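Local coordinates for protein oligopeptide ABC transporter OppAIV (Borrelia burgdorferi B31, PDB 4GL8) that probably binds oligopeptides outside the inner membrane and hands them to an ABC transporter for uptake, as other solute-binding proteins of family 5 do, at residues I389-Q392 against W393-L397; R519-L522 against S523-K526; A481-I484 against I485-D489; K170-F173 against L174-V178. One frame throughout, in Å; residues are numbered along the deposited sequence.

In the fold
All four contacts are local ones, spread over a single chain. Contact 2 and contact 4 lie about 22 Å apart between centres yet touch: R519 NH1 of contact 2 meets D175 OD1 of contact 4 in a 2.7 Å salt bridge, and R519 NE packs on V178 CG1 at 3.6 Å. R519 reaches the loop D430-D433 by a weak hydrogen bond to D430 O, contact 4 through D175 and Y172. The counterpart of this loop in related oligopeptide-binding proteins contacts the peptide, so the junction probably borders the binding cleft. Contact 3 comes within about 12 Å of contact 4 and about 13 Å of contact 1, nearest atoms. Contacts 1 and 4, about 41 Å apart between centres, lie on opposite sides of the chain's centre.

Contact 1 (I389-Q392 against W393-L397); sequences IQNQ and WKKNL
I389 and W393, one turn apart on helix 380-397, meet through both backbone and side chains. The helix is the crossover of a beta-alpha-beta unit whose strands 372-377 and 401-406 run parallel, as expected of a periplasmic binding protein lobe. Four successive i to i+4 bonds pair N-H and C=O groups across the contact. W393 N gives to I389 O at 3.0 Å, almost straight with 174° at the hydrogen. K394 N gives to Q390 O and K395 N to N391 O, and the run ends with N396 N on Q392 O at 2.8 Å.

Several polar side-chain ends find partners outside these residues. Q392 folds at its second torsion (chi2 -71°), and its OE1 accepts from the backbone N of D314. N396 runs alongside it, pointing the same way, and gives ND2 to A312 O; the two amide planes stand 81° apart, with Q392 OE1 3.4 Å from N396 ND2. Both amides thus hold the helix to the loop between helices 303-311 and 315-323. W393 NE1 donates to L309 O, tying the indole to helix 303-311. Q390 NE2 reaches V401 O on the following strand, while K394 NZ is shared by N398 OD1 and N400 OD1.

The six-membered ring of W393 receives I389 CG2 over one face in a CH-pi contact, the methyl carbon standing 3.5 Å from the ring centroid.

Contact 2 (R519-L522 against S523-K526); sequences RFNL and SEIK
N521 and S523 come together at the start of a short 3-10 turn, in the loop that runs from strand 509-510 to strand 526-527. N521 CG is anti to the backbone N (chi1 -167°), which places OD1 where both N and OG of S523 can meet it. It takes a weak bond from S523 N at 3.2 Å, the geometry of an Asx turn, and a second bond from S523 OG. The hydroxyl gets there by standing between its own N and carbonyl carbon, chi1 80°. At 2.5 Å this S523 OG to N521 OD1 bond is very short, and its exact length is doubtful.

Two i to i+3 backbone bonds define the 3-10 geometry: E524 N to N521 O at 3.1 Å and I525 N to L522 O at 3.1 Å. In each the donor sits well above the carbonyl plane. The E524 chain is extended beyond CG and crosses the N521 side chain at about a right angle. Their flat ends stack, amide and carboxylate planes 25° apart, and E524 OE2 is drawn into a salt bridge with R75.

On the hydrophobic side, L522 packs against I239 and F241 of strand 238-242 and I525 against F504 of strand 492-504. The L522 and I525 side chains lie alongside one another, pointing the same way, with L522 CD2 4.0 Å from I525 CD1.

Contact 3 (A481-I484 against I485-D489); sequences AEAI and IIERD
I484 sends CG1 back beside its own backbone N (chi1 -68°), while R488 CG is anti to its backbone N (chi1 -172°) and the chain then bends at chi3, 91°. Together these torsions lay the guanidinium alongside the isoleucine: I484 CG1 stands 3.6 Å above the plane of the R488 guanidinium, offset toward its rim, and R488 NH1 is 3.8 Å from I484 CG2. D489 runs along the same isoleucine, its OD2 3.7 Å from I484 CG2, so one aliphatic side chain backs two charged ones. R488 NE and D489 OD1 form only a long salt bridge, and each group has another partner: R488 NH1 pairs with E457, and D489 OD2 accepts from Y453 and N455.

The backbone changes pitch here, in the last part of helix 471-489. I486 N bonds E482 O and E487 N bonds A483 O, each at 2.9 Å, in ordinary alpha-helical fashion. I484 O then accepts twice: from R488 N at 3.3 Å, well above the carbonyl plane, and from D489 N at 2.7 Å, nearly straight. The second bond spans five residues and makes a wider pi-type turn.

Along another side of the helix the E482 chain crosses I486, with CG 3.9 Å from I486 CG2; its carboxylate is held by R332, Y340 and Y342. A481, I484 and I485 pack on helix 456-466, where Y458, L462 and E457 meet them, and I485 also rests on L438 of helix 435-438.

Contact 4 (K170-F173 against L174-V178); sequences KPYF and LDMLV
Water 1 is gripped from both segments: it accepts from L174 N at 3.1 Å, donates to K170 O at 3.1 Å, and gives a weak bond to P171 O. Water 2 accepts from D175 N and donates to P171 O at 2.9 Å, so both waters meet the proline carbonyl and bridge it to the first helical residues. The chain enters the helix through a type I beta turn from K170 to F173, closed by F173 N on K170 O. Y172 O receives M176 N at 3.1 Å. One residue on, the L177 N to F173 O bond is weak and bent, 134° at the hydrogen.

Helix 173-176 is a single short turn beside the five-stranded antiparallel sheet, consistent with the extra domain of family 5 binding proteins; L174 and L177 pack on strand 90-95 at F93, and M176 on helix 129-135. The extended M176 chain carries SD to the edge of the Y172 ring, a Met-aromatic contact with SD 5.4 Å from the centroid. The same sulfur also lies near the plane of the F173 ring, 4.2 Å from F173 CD1. F173 CG is anti to the backbone N (chi1 179°), and L177 CG lies over one face of the ring, toward its rim, with L177 CD2 3.8 Å from F173 CZ. Y91 meets this ring edge-to-face. Y172 lies nearly parallel to the Y431 ring. Besides its salt bridge to R519, D175 accepts a hydrogen bond at OD2 from A432 N.

Contact 1 (I389-Q392 against W393-L397)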
loop_
_atom_site.group_PDB
_atom_site.type_symbol
_atom_site.label_atom_id
_atom_site.label_comp_id
_atom_site.label_asym_id
_atom_site.label_seq_id
_atom_site.Cartn_x
_atom_site.Cartn_y
_atom_site.Cartn_z
ATOM N N ILE A 389 -4.717 -13.786 -17.906
ATOM C CA ILE A 389 -3.533 -14.544 -17.506
ATOM C C ILE A 389 -3.798 -16.037 -17.721
ATOM O O ILE A 389 -2.965 -16.747 -18.251
ATOM C CB ILE A 389 -3.163 -14.330 -16.018
ATOM C CG1 ILE A 389 -3.006 -12.848 -15.661
ATOM C CG2 ILE A 389 -1.907 -15.129 -15.651
ATOM C CD1 ILE A 389 -1.678 -12.261 -15.976
ATOM N N GLN A 390 -4.979 -16.499 -17.314
ATOM C CA GLN A 390 -5.339 -17.904 -17.459
ATOM C C GLN A 390 -5.213 -18.348 -18.907
ATOM O O GLN A 390 -4.624 -19.397 -19.193
ATOM C CB GLN A 390 -6.776 -18.130 -16.989
ATOM C CG GLN A 390 -7.294 -19.532 -17.243
ATOM C CD GLN A 390 -8.703 -19.737 -16.715
ATOM O OE1 GLN A 390 -9.617 -19.001 -17.061
ATOM N NE2 GLN A 390 -8.882 -20.766 -15.896
ATOM N N ASN A 391 -5.783 -17.521 -19.793
ATOM C CA ASN A 391 -5.750 -17.716 -21.227
ATOM C C ASN A 391 -4.356 -17.634 -21.846
ATOM O O ASN A 391 -4.081 -18.332 -22.814
ATOM C CB ASN A 391 -6.668 -16.685 -21.919
ATOM C CG ASN A 391 -6.683 -16.832 -23.426
ATOM O OD1 ASN A 391 -5.819 -16.315 -24.152
ATOM N ND2 ASN A 391 -7.667 -17.534 -23.908
ATOM N N GLN A 392 -3.501 -16.763 -21.331
ATOM C CA GLN A 392 -2.118 -16.711 -21.800
ATOM C C GLN A 392 -1.394 -18.024 -21.484
ATOM O O GLN A 392 -0.772 -18.612 -22.355
ATOM C CB GLN A 392 -1.356 -15.527 -21.186
ATOM C CG GLN A 392 -1.833 -14.160 -21.661
ATOM C CD GLN A 392 -1.463 -13.886 -23.103
ATOM O OE1 GLN A 392 -0.295 -13.753 -23.431
ATOM N NE2 GLN A 392 -2.460 -13.849 -23.975
ATOM N N TRP A 393 -1.468 -18.479 -20.236
ATOM C CA TRP A 393 -0.900 -19.785 -19.872
ATOM C C TRP A 393 -1.482 -20.992 -20.653
ATOM O O TRP A 393 -0.742 -21.907 -21.068
ATOM C CB TRP A 393 -0.976 -19.972 -18.375
ATOM C CG TRP A 393 -0.082 -18.989 -17.664
ATOM C CD1 TRP A 393 1.008 -18.348 -18.181
ATOM C CD2 TRP A 393 -0.187 -18.560 -16.317
ATOM N NE1 TRP A 393 1.593 -17.552 -17.244
ATOM C CE2 TRP A 393 0.890 -17.668 -16.077
ATOM C CE3 TRP A 393 -1.072 -18.853 -15.269
ATOM C CZ2 TRP A 393 1.079 -17.052 -14.869
ATOM C CZ3 TRP A 393 -0.868 -18.244 -14.059
ATOM C CH2 TRP A 393 0.203 -17.357 -13.872
ATOM N N LYS A 394 -2.780 -20.976 -20.909
ATOM C CA LYS A 394 -3.362 -22.048 -21.695
ATOM C C LYS A 394 -2.843 -21.995 -23.135
ATOM O O LYS A 394 -2.264 -22.962 -23.617
ATOM C CB LYS A 394 -4.889 -22.001 -21.659
ATOM C CG LYS A 394 -5.566 -23.068 -22.516
ATOM C CD LYS A 394 -5.010 -24.467 -22.229
ATOM C CE LYS A 394 -5.899 -25.584 -22.776
ATOM N NZ LYS A 394 -5.419 -26.901 -22.263
ATOM N N LYS A 395 -3.014 -20.860 -23.793
ATOM C CA LYS A 395 -2.560 -20.682 -25.173
ATOM C C LYS A 395 -1.046 -20.870 -25.376
ATOM O O LYS A 395 -0.639 -21.547 -26.290
ATOM C CB LYS A 395 -2.972 -19.297 -25.676
ATOM C CG LYS A 395 -2.650 -19.043 -27.140
ATOM C CD LYS A 395 -3.509 -17.935 -27.751
ATOM C CE LYS A 395 -3.316 -16.568 -27.092
ATOM N NZ LYS A 395 -1.989 -15.977 -27.371
ATOM N N ASN A 396 -0.198 -20.287 -24.531
ATOM C CA ASN A 396 1.256 -20.289 -24.823
ATOM C C ASN A 396 2.030 -21.428 -24.207
ATOM O O ASN A 396 3.104 -21.767 -24.689
ATOM C CB ASN A 396 1.894 -18.983 -24.379
ATOM C CG ASN A 396 1.337 -17.797 -25.124
ATOM O OD1 ASN A 396 1.058 -17.887 -26.305
ATOM N ND2 ASN A 396 1.191 -16.671 -24.434
ATOM N N LEU A 397 1.491 -22.002 -23.136
ATOM C CA LEU A 397 2.174 -23.052 -22.404
ATOM C C LEU A 397 1.376 -24.355 -22.370
ATOM O O LEU A 397 1.928 -25.389 -22.019
ATOM C CB LEU A 397 2.481 -22.544 -20.985
ATOM C CG LEU A 397 3.526 -21.423 -20.819
ATOM C CD1 LEU A 397 3.773 -21.129 -19.352
ATOM C CD2 LEU A 397 4.848 -21.812 -21.461
#

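Contact 2 (R519-L522 against S523-K526)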
loop_
_atom_site.group_PDB
_atom_site.type_symbol
_atom_site.label_atom_id
_atom_site.label_comp_id
_atom_site.label_asym_id
_atom_site.label_seq_id
_atom_site.Cartn_x
_atom_site.Cartn_y
_atom_site.Cartn_z
ATOM N N ARG A 519 -2.264 9.899 -2.003
ATOM C CA ARG A 519 -2.414 10.426 -0.641
ATOM C C ARG A 519 -3.463 11.519 -0.699
ATOM O O ARG A 519 -3.176 12.625 -1.146
ATOM C CB ARG A 519 -1.097 10.962 -0.118
ATOM C CG ARG A 519 -0.212 9.886 0.501
ATOM C CD ARG A 519 1.169 10.455 0.816
ATOM N NE ARG A 519 2.072 9.441 1.356
ATOM C CZ ARG A 519 3.345 9.650 1.694
ATOM N NH1 ARG A 519 3.901 10.852 1.561
ATOM N NH2 ARG A 519 4.062 8.651 2.151
ATOM N N PHE A 520 -4.687 11.190 -0.310
ATOM C CA PHE A 520 -5.777 12.145 -0.396
ATOM C C PHE A 520 -6.245 12.676 0.933
ATOM O O PHE A 520 -6.402 11.910 1.886
ATOM C CB PHE A 520 -6.977 11.525 -1.100
ATOM C CG PHE A 520 -6.647 10.948 -2.427
ATOM C CD1 PHE A 520 -6.013 11.721 -3.395
ATOM C CD2 PHE A 520 -6.945 9.630 -2.716
ATOM C CE1 PHE A 520 -5.692 11.191 -4.627
ATOM C CE2 PHE A 520 -6.630 9.111 -3.948
ATOM C CZ PHE A 520 -6.010 9.891 -4.903
ATOM N N ASN A 521 -6.513 13.984 0.944
ATOM C CA ASN A 521 -7.131 14.693 2.064
ATOM C C ASN A 521 -8.520 15.197 1.640
ATOM O O ASN A 521 -8.688 16.309 1.063
ATOM C CB ASN A 521 -6.247 15.860 2.497
ATOM C CG ASN A 521 -6.662 16.447 3.833
ATOM O OD1 ASN A 521 -7.845 16.425 4.242
ATOM N ND2 ASN A 521 -5.684 16.986 4.525
ATOM N N LEU A 522 -9.516 14.360 1.898
ATOM C CA LEU A 522 -10.858 14.642 1.451
ATOM C C LEU A 522 -11.467 15.807 2.252
ATOM O O LEU A 522 -12.441 16.374 1.820
ATOM C CB LEU A 522 -11.729 13.384 1.521
ATOM C CG LEU A 522 -11.204 12.164 0.755
ATOM C CD1 LEU A 522 -12.128 10.980 0.964
ATOM C CD2 LEU A 522 -11.047 12.431 -0.726
ATOM N N SER A 523 -10.884 16.170 3.397
ATOM C CA SER A 523 -11.343 17.350 4.153
ATOM C C SER A 523 -11.138 18.664 3.407
ATOM O O SER A 523 -11.740 19.664 3.781
ATOM C CB SER A 523 -10.659 17.469 5.507
ATOM O OG SER A 523 -9.374 18.025 5.351
ATOM N N GLU A 524 -10.273 18.662 2.385
ATOM C CA GLU A 524 -10.052 19.844 1.558
ATOM C C GLU A 524 -11.101 19.977 0.449
ATOM O O GLU A 524 -11.064 20.949 -0.329
ATOM C CB GLU A 524 -8.641 19.823 0.968
ATOM C CG GLU A 524 -7.579 19.968 2.054
ATOM C CD GLU A 524 -6.175 20.191 1.516
ATOM O OE1 GLU A 524 -6.003 20.186 0.265
ATOM O OE2 GLU A 524 -5.243 20.357 2.352
ATOM N N ILE A 525 -12.038 19.026 0.363
ATOM C CA ILE A 525 -13.109 19.145 -0.620
ATOM C C ILE A 525 -14.063 20.270 -0.217
ATOM O O ILE A 525 -14.418 20.400 0.966
ATOM C CB ILE A 525 -13.852 17.813 -0.836
ATOM C CG1 ILE A 525 -12.971 16.879 -1.681
ATOM C CG2 ILE A 525 -15.190 18.053 -1.533
ATOM C CD1 ILE A 525 -13.423 15.438 -1.728
ATOM N N LYS A 526 -14.432 21.096 -1.197
ATOM C CA LYS A 526 -15.442 22.120 -1.026
ATOM C C LYS A 526 -16.412 22.115 -2.214
ATOM O O LYS A 526 -16.039 21.716 -3.316
ATOM C CB LYS A 526 -14.791 23.496 -0.939
ATOM C CG LYS A 526 -13.587 23.574 -0.014
ATOM C CD LYS A 526 -13.130 25.016 0.098
ATOM C CE LYS A 526 -11.747 25.157 0.698
ATOM N NZ LYS A 526 -11.527 24.275 1.885
#

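Contact 3 (A481-I484 against I485-D489)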
loop_
_atom_site.group_PDB
_atom_site.type_symbol
_atom_site.label_atom_id
_atom_site.label_comp_id
_atom_site.label_asym_id
_atom_site.label_seq_id
_atom_site.Cartn_x
_atom_site.Cartn_y
_atom_site.Cartn_z
ATOM N N ALA A 481 20.340 -5.596 -6.790
ATOM C CA ALA A 481 19.330 -6.388 -6.045
ATOM C C ALA A 481 18.068 -6.652 -6.902
ATOM O O ALA A 481 17.591 -7.782 -7.040
ATOM C CB ALA A 481 18.966 -5.696 -4.742
ATOM N N GLU A 482 17.556 -5.609 -7.517
ATOM C CA GLU A 482 16.397 -5.742 -8.374
ATOM C C GLU A 482 16.650 -6.710 -9.529
ATOM O O GLU A 482 15.748 -7.460 -9.903
ATOM C CB GLU A 482 15.958 -4.386 -8.951
ATOM C CG GLU A 482 14.595 -4.490 -9.615
ATOM C CD GLU A 482 14.044 -3.186 -10.155
ATOM O OE1 GLU A 482 12.849 -3.211 -10.518
ATOM O OE2 GLU A 482 14.800 -2.175 -10.261
ATOM N N ALA A 483 17.849 -6.677 -10.114
ATOM C CA ALA A 483 18.168 -7.573 -11.221
ATOM C C ALA A 483 18.037 -9.024 -10.812
ATOM O O ALA A 483 17.673 -9.840 -11.634
ATOM C CB ALA A 483 19.571 -7.330 -11.753
ATOM N N ILE A 484 18.343 -9.347 -9.558
ATOM C CA ILE A 484 18.226 -10.721 -9.073
ATOM C C ILE A 484 16.773 -11.187 -9.105
ATOM O O ILE A 484 16.491 -12.282 -9.574
ATOM C CB ILE A 484 18.793 -10.888 -7.638
ATOM C CG1 ILE A 484 20.313 -10.713 -7.618
ATOM C CG2 ILE A 484 18.438 -12.240 -7.054
ATOM C CD1 ILE A 484 20.846 -10.579 -6.219
ATOM N N ILE A 485 15.852 -10.387 -8.592
ATOM C CA ILE A 485 14.426 -10.771 -8.651
ATOM C C ILE A 485 13.788 -10.664 -10.048
ATOM O O ILE A 485 13.010 -11.531 -10.411
ATOM C CB ILE A 485 13.569 -10.066 -7.588
ATOM C CG1 ILE A 485 13.530 -8.560 -7.800
ATOM C CG2 ILE A 485 14.097 -10.451 -6.202
ATOM C CD1 ILE A 485 12.853 -7.807 -6.670
ATOM N N ILE A 486 14.126 -9.644 -10.834
ATOM C CA ILE A 486 13.519 -9.505 -12.180
ATOM C C ILE A 486 14.163 -10.260 -13.351
ATOM O O ILE A 486 13.452 -10.525 -14.310
ATOM C CB ILE A 486 13.238 -8.014 -12.586
ATOM C CG1 ILE A 486 14.493 -7.259 -13.006
ATOM C CG2 ILE A 486 12.561 -7.260 -11.447
ATOM C CD1 ILE A 486 14.196 -5.821 -13.405
ATOM N N GLU A 487 15.465 -10.579 -13.304
ATOM C CA GLU A 487 16.150 -11.353 -14.391
ATOM C C GLU A 487 16.649 -12.745 -14.012
ATOM O O GLU A 487 17.034 -13.492 -14.899
ATOM C CB GLU A 487 17.423 -10.676 -14.930
ATOM C CG GLU A 487 17.466 -9.158 -14.975
ATOM C CD GLU A 487 18.728 -8.616 -15.710
ATOM O OE1 GLU A 487 19.057 -7.432 -15.512
ATOM O OE2 GLU A 487 19.395 -9.346 -16.492
ATOM N N ARG A 488 16.730 -13.071 -12.730
ATOM C CA ARG A 488 17.360 -14.327 -12.314
ATOM C C ARG A 488 16.420 -15.243 -11.555
ATOM O O ARG A 488 16.195 -16.350 -11.985
ATOM C CB ARG A 488 18.619 -14.064 -11.471
ATOM C CG ARG A 488 19.428 -15.321 -11.164
ATOM C CD ARG A 488 20.819 -15.012 -10.603
ATOM N NE ARG A 488 20.840 -14.934 -9.141
ATOM C CZ ARG A 488 21.728 -14.229 -8.420
ATOM N NH1 ARG A 488 21.641 -14.233 -7.087
ATOM N NH2 ARG A 488 22.697 -13.506 -9.008
ATOM N N ASP A 489 15.897 -14.803 -10.412
ATOM C CA ASP A 489 15.104 -15.684 -9.554
ATOM C C ASP A 489 13.609 -15.724 -9.897
ATOM O O ASP A 489 12.975 -16.722 -9.609
ATOM C CB ASP A 489 15.288 -15.345 -8.069
ATOM C CG ASP A 489 16.646 -15.800 -7.508
ATOM O OD1 ASP A 489 17.454 -16.384 -8.259
ATOM O OD2 ASP A 489 16.897 -15.555 -6.300
#

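Contact 4 (K170-F173 against L174-V178)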
loop_
_atom_site.group_PDB
_atom_site.type_symbol
_atom_site.label_atom_id
_atom_site.label_comp_id
_atom_site.label_asym_id
_atom_site.label_seq_id
_atom_site.Cartn_x
_atom_site.Cartn_y
_atom_site.Cartn_z
ATOM N N LYS A 170 18.450 8.144 6.538
ATOM C CA LYS A 170 17.469 7.757 5.561
ATOM C C LYS A 170 16.768 9.005 5.081
ATOM O O LYS A 170 15.905 9.518 5.790
ATOM C CB LYS A 170 16.442 6.831 6.183
ATOM C CG LYS A 170 16.946 5.422 6.375
ATOM C CD LYS A 170 15.893 4.563 7.029
ATOM C CE LYS A 170 16.193 3.077 6.894
ATOM N NZ LYS A 170 17.562 2.769 7.349
ATOM N N PRO A 171 17.092 9.460 3.854
ATOM C CA PRO A 171 16.517 10.669 3.264
ATOM C C PRO A 171 15.014 10.593 3.075
ATOM O O PRO A 171 14.358 11.625 3.082
ATOM C CB PRO A 171 17.218 10.777 1.892
ATOM C CG PRO A 171 18.442 9.915 2.010
ATOM C CD PRO A 171 18.010 8.788 2.903
ATOM N N TYR A 172 14.477 9.386 2.923
ATOM C CA TYR A 172 13.025 9.207 2.814
ATOM C C TYR A 172 12.296 8.988 4.153
ATOM O O TYR A 172 11.101 8.738 4.180
ATOM C CB TYR A 172 12.716 8.030 1.875
ATOM C CG TYR A 172 13.521 6.805 2.169
ATOM C CD1 TYR A 172 14.741 6.607 1.554
ATOM C CD2 TYR A 172 13.085 5.862 3.092
ATOM C CE1 TYR A 172 15.508 5.489 1.832
ATOM C CE2 TYR A 172 13.831 4.726 3.360
ATOM C CZ TYR A 172 15.049 4.555 2.720
ATOM O OH TYR A 172 15.825 3.463 2.986
ATOM N N PHE A 173 12.989 9.054 5.278
ATOM C CA PHE A 173 12.283 8.915 6.582
ATOM C C PHE A 173 11.077 9.874 6.770
ATOM O O PHE A 173 9.974 9.463 7.172
ATOM C CB PHE A 173 13.257 9.106 7.732
ATOM C CG PHE A 173 12.619 9.004 9.080
ATOM C CD1 PHE A 173 11.992 7.831 9.471
ATOM C CD2 PHE A 173 12.631 10.081 9.954
ATOM C CE1 PHE A 173 11.398 7.727 10.711
ATOM C CE2 PHE A 173 12.035 9.984 11.198
ATOM C CZ PHE A 173 11.424 8.791 11.574
ATOM N N LEU A 174 11.258 11.153 6.506
ATOM C CA LEU A 174 10.133 12.075 6.656
ATOM C C LEU A 174 8.887 11.617 5.863
ATOM O O LEU A 174 7.764 11.642 6.363
ATOM C CB LEU A 174 10.530 13.518 6.278
ATOM C CG LEU A 174 11.666 14.154 7.093
ATOM C CD1 LEU A 174 12.189 15.457 6.494
ATOM C CD2 LEU A 174 11.194 14.404 8.523
ATOM N N ASP A 175 9.080 11.176 4.632
ATOM C CA ASP A 175 7.942 10.815 3.797
ATOM C C ASP A 175 7.258 9.544 4.349
ATOM O O ASP A 175 6.058 9.353 4.235
ATOM C CB ASP A 175 8.407 10.628 2.356
ATOM C CG ASP A 175 7.266 10.526 1.417
ATOM O OD1 ASP A 175 6.510 11.506 1.300
ATOM O OD2 ASP A 175 7.104 9.457 0.819
ATOM N N MET A 176 8.065 8.744 5.018
ATOM C CA MET A 176 7.697 7.505 5.675
ATOM C C MET A 176 6.737 7.730 6.852
ATOM O O MET A 176 5.874 6.891 7.141
ATOM C CB MET A 176 9.025 6.903 6.148
ATOM C CG MET A 176 9.060 5.497 6.614
ATOM S SD MET A 176 10.811 4.990 6.585
ATOM C CE MET A 176 10.451 3.250 6.498
ATOM N N LEU A 177 6.875 8.864 7.535
ATOM C CA LEU A 177 6.034 9.189 8.669
ATOM C C LEU A 177 4.553 9.366 8.345
ATOM O O LEU A 177 3.713 9.384 9.273
ATOM C CB LEU A 177 6.555 10.412 9.413
ATOM C CG LEU A 177 7.838 10.229 10.187
ATOM C CD1 LEU A 177 8.353 11.592 10.686
ATOM C CD2 LEU A 177 7.643 9.258 11.355
ATOM N N VAL A 178 4.235 9.527 7.060
ATOM C CA VAL A 178 2.884 9.704 6.598
ATOM C C VAL A 178 2.182 8.350 6.525
ATOM O O VAL A 178 0.982 8.287 6.602
ATOM C CB VAL A 178 2.878 10.436 5.221
ATOM C CG1 VAL A 178 1.471 10.592 4.665
ATOM C CG2 VAL A 178 3.529 11.799 5.390
HETATM O O HOH W 1 14.176 12.080 5.840
HETATM O O HOH W 2 11.524 12.280 3.091
#